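Local structure of de novo designed WSHC8 (Synthetic construct, 6O35) at the interface of chains A and B. The protein assembles from eight identical copies into a computationally designed helical-bundle pore, probably in a water-soluble form. Sequence-based numbering; all coordinates share one arbitrary frame. Chains: chain A/B, de novo designed WSHC8.

Contact 1 and contact 2 are patches of one interface between two copies of a helical hairpin, about 37 Å apart between the centres of their C-alpha atoms. Both use helix 55-101 of chain A, near its start in contact 1 and towards its end in contact 2. Both also use helix 3-50 of chain B, in reverse order along the chain. Contact 2 adds helix 55-100 of chain B, so there chain A packs against two partner helices. Contact 1 is small and part polar; contact 2 is mainly leucine packing. Together they join neighbouring subunits along the rods of the octamer.

Contact 1: the interface of chains A and B. Residues chain A 59, 62-63, 66; chain B 40, 43.
B:Leu43 carries its CG anti to the carbonyl carbon (chi1 -78°), and this sends its two methyls towards A:Lys62 on helix 55-101 of chain A. A:Gln63 has CG beside its backbone N, and its chain stays extended to CD (chi2 175°). This carries its amide towards B:Ser40. The patch is a helix-helix contact between two hairpins of the designed octamer. B:Leu43 hides 72 Å² here and packs through both methyls. Its side chain crosses A:Lys62 at about a right angle. CD1 of B:Leu43 lies 4.0 Å from CB of A:Lys62. CD2 of B:Leu43 is 4.1 Å from CD of A:Lys62. The lysine is not modelled beyond CD, so only its aliphatic base is seen to pack. A:Met66 meets the leucine tip to tip, with CE of A:Met66 4.2 Å from CD1 of B:Leu43. Beside this, CG of A:Gln63 rests 4.0 Å from CB of B:Ser40. The amide oxygen OE1 and the serine hydroxyl OG are modelled too close together, so their direct pairing is doubtful. The amide nitrogen NE2 of A:Gln63 points back along its own helix, where it makes a weak hydrogen bond to O of A:Ala59 (3.4 Å). A bridging water sits 3.1 Å from OE1 of A:Gln63 and 3.0 Å from OG of B:Ser40.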
# COMPACT_ATOMS: atom_id res chain seq x y z
N ALA A 59 -30.86 -8.92 -1.44
CA ALA A 59 -30.27 -8.16 -0.34
C ALA A 59 -28.75 -8.25 -0.38
O ALA A 59 -28.05 -7.26 -0.12
CB ALA A 59 -30.81 -8.66 1.00
N LYS A 62 -27.74 -6.02 -3.33
CA LYS A 62 -27.87 -4.59 -3.06
C LYS A 62 -26.77 -4.11 -2.12
O LYS A 62 -26.19 -3.04 -2.35
CB LYS A 62 -29.25 -4.30 -2.46
CG LYS A 62 -30.39 -4.41 -3.46
CD LYS A 62 -31.74 -4.27 -2.79
N GLN A 63 -26.47 -4.87 -1.07
CA GLN A 63 -25.38 -4.49 -0.18
C GLN A 63 -24.02 -4.64 -0.85
O GLN A 63 -23.08 -3.91 -0.52
CB GLN A 63 -25.43 -5.32 1.10
CG GLN A 63 -26.44 -4.80 2.12
CD GLN A 63 -26.57 -5.71 3.33
OE1 GLN A 63 -26.04 -5.42 4.40
NE2 GLN A 63 -27.28 -6.82 3.15
N MET A 66 -23.75 -1.25 -2.81
CA MET A 66 -23.40 -0.13 -1.94
C MET A 66 -21.97 -0.27 -1.42
O MET A 66 -21.25 0.73 -1.29
CB MET A 66 -24.39 -0.05 -0.78
CG MET A 66 -25.82 0.25 -1.20
SD MET A 66 -26.93 0.41 0.21
CE MET A 66 -27.07 -1.29 0.74
N SER B 40 -28.71 -0.51 4.55
CA SER B 40 -28.30 -1.88 4.81
C SER B 40 -28.99 -2.43 6.06
O SER B 40 -29.46 -3.57 6.06
CB SER B 40 -26.78 -1.94 4.96
OG SER B 40 -26.34 -3.27 5.17
N LEU B 43 -32.59 -3.21 5.10
CA LEU B 43 -32.72 -4.47 4.36
C LEU B 43 -32.70 -5.66 5.31
O LEU B 43 -33.58 -6.53 5.26
CB LEU B 43 -31.59 -4.60 3.34
CG LEU B 43 -31.73 -3.81 2.04
CD1 LEU B 43 -30.40 -3.78 1.30
CD2 LEU B 43 -32.81 -4.40 1.16
O HOH W 1 -23.80 -3.38 3.60

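Contact 2: the interface of chains A and B. Residues chain A 85, 88, 92; chain B 14-15, 18, 22, 87, 90.
A:Leu88 enters between B:Leu15 and B:Leu90, which belong to the two helices of the chain B hairpin. This is helical-bundle packing: one leucine of helix 55-101 in chain A sits against helices 3-50 and 55-100 of its neighbour. It hides 101 Å² of its surface. Its CG is anti to the backbone N (chi1 -164°), and the fork of the side chain is directed into the partner. CB of A:Leu88 lies 4.2 Å from CD1 of B:Leu90. CG of A:Leu88 comes next, 3.8 Å from CD2 of B:Leu15. There the branches part. CD1 of A:Leu88 turns to helix 3-50 and approaches the ring of B:Tyr14 at CE2 (3.3 Å). The leucine and tyrosine side chains run past each other in opposite directions. CD1 of A:Leu88 also meets CG2 of B:Val18 at 3.9 Å. That valine methyl in turn lies over one face of the tyrosine ring, offset towards its rim, and may help to fix the ring. CD2, the other branch, faces B:Leu15, B:Leu87 and B:Leu90. CD2 of A:Leu88 lies 3.7 Å from CD2 of B:Leu87. Its gaps to B:Leu15 and B:Leu90 are modelled too short and say nothing about strain.

One turn earlier, A:Ile85 brings its CG2 methyl to CD1 of B:Leu90, 3.9 Å away. One turn later, A:Gln92 adds a polar link. Its chain is extended beyond CG, and the amide NE2 of A:Gln92 donates a hydrogen bond to the backbone O of B:Leu90 (2.9 Å). The bond is nearly straight, 172° at the hydrogen. The acceptor lies almost in the amide plane of A:Gln92. At the acceptor, NE2 stands above the carbonyl plane of B:Leu90, about 45° out of it. The amide oxygen OE1 of A:Gln92 rests against CD2 of B:Leu90.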
# COMPACT_ATOMS: atom_id res chain seq x y z
N ILE A 85 -2.85 17.69 -2.71
CA ILE A 85 -1.83 18.05 -1.73
C ILE A 85 -0.45 18.07 -2.37
O ILE A 85 0.34 18.99 -2.14
CB ILE A 85 -1.90 17.09 -0.53
CG1 ILE A 85 -3.07 17.49 0.38
CG2 ILE A 85 -0.58 17.08 0.22
CD1 ILE A 85 -3.31 16.53 1.53
N LEU A 88 -0.09 20.99 -4.49
CA LEU A 88 -0.03 22.15 -3.62
C LEU A 88 1.41 22.45 -3.20
O LEU A 88 1.84 23.60 -3.20
CB LEU A 88 -0.91 21.94 -2.39
CG LEU A 88 -1.25 23.17 -1.57
CD1 LEU A 88 -2.37 23.95 -2.23
CD2 LEU A 88 -1.63 22.77 -0.15
N GLN A 92 4.03 25.65 -3.91
CA GLN A 92 4.81 26.35 -2.89
C GLN A 92 6.26 26.51 -3.33
O GLN A 92 6.85 27.58 -3.17
CB GLN A 92 4.73 25.60 -1.56
CG GLN A 92 3.42 25.79 -0.81
CD GLN A 92 3.47 25.23 0.59
OE1 GLN A 92 4.24 24.31 0.88
NE2 GLN A 92 2.65 25.78 1.48
N TYR B 14 -5.54 30.37 -0.38
CA TYR B 14 -5.74 29.15 -1.15
C TYR B 14 -5.59 27.92 -0.28
O TYR B 14 -6.39 26.99 -0.37
CB TYR B 14 -4.76 29.12 -2.33
CG TYR B 14 -4.90 27.88 -3.19
CD1 TYR B 14 -6.14 27.52 -3.72
CD2 TYR B 14 -3.81 27.09 -3.49
CE1 TYR B 14 -6.28 26.40 -4.51
CE2 TYR B 14 -3.93 25.96 -4.28
CZ TYR B 14 -5.17 25.62 -4.78
OH TYR B 14 -5.30 24.50 -5.57
N LEU B 15 -4.56 27.89 0.58
CA LEU B 15 -4.47 26.84 1.58
C LEU B 15 -5.74 26.76 2.41
O LEU B 15 -6.23 25.67 2.73
CB LEU B 15 -3.26 27.08 2.49
CG LEU B 15 -1.88 26.98 1.84
CD1 LEU B 15 -0.80 27.48 2.79
CD2 LEU B 15 -1.61 25.55 1.42
N VAL B 18 -8.29 24.86 0.48
CA VAL B 18 -8.00 23.44 0.44
C VAL B 18 -8.41 22.78 1.75
O VAL B 18 -9.01 21.69 1.75
CB VAL B 18 -6.50 23.21 0.15
CG1 VAL B 18 -6.16 21.73 0.24
CG2 VAL B 18 -6.14 23.76 -1.22
N GLN B 22 -11.46 19.78 2.10
CA GLN B 22 -11.22 18.48 2.71
C GLN B 22 -12.19 18.23 3.86
O GLN B 22 -12.63 17.09 4.07
CB GLN B 22 -9.78 18.38 3.18
CG GLN B 22 -8.77 18.41 2.04
CD GLN B 22 -7.37 18.08 2.49
N LEU B 87 -1.35 18.93 4.85
CA LEU B 87 -1.64 20.35 4.83
C LEU B 87 -1.00 21.06 6.02
O LEU B 87 -0.48 22.17 5.88
CB LEU B 87 -3.15 20.57 4.84
CG LEU B 87 -3.81 20.55 3.46
CD1 LEU B 87 -5.25 20.12 3.56
CD2 LEU B 87 -3.69 21.93 2.82
N LEU B 90 2.31 21.65 4.97
CA LEU B 90 2.29 22.71 3.97
C LEU B 90 2.05 24.07 4.62
O LEU B 90 2.67 25.07 4.25
CB LEU B 90 1.23 22.42 2.92
CG LEU B 90 1.40 21.07 2.22
CD1 LEU B 90 0.14 20.66 1.46
CD2 LEU B 90 2.60 21.10 1.28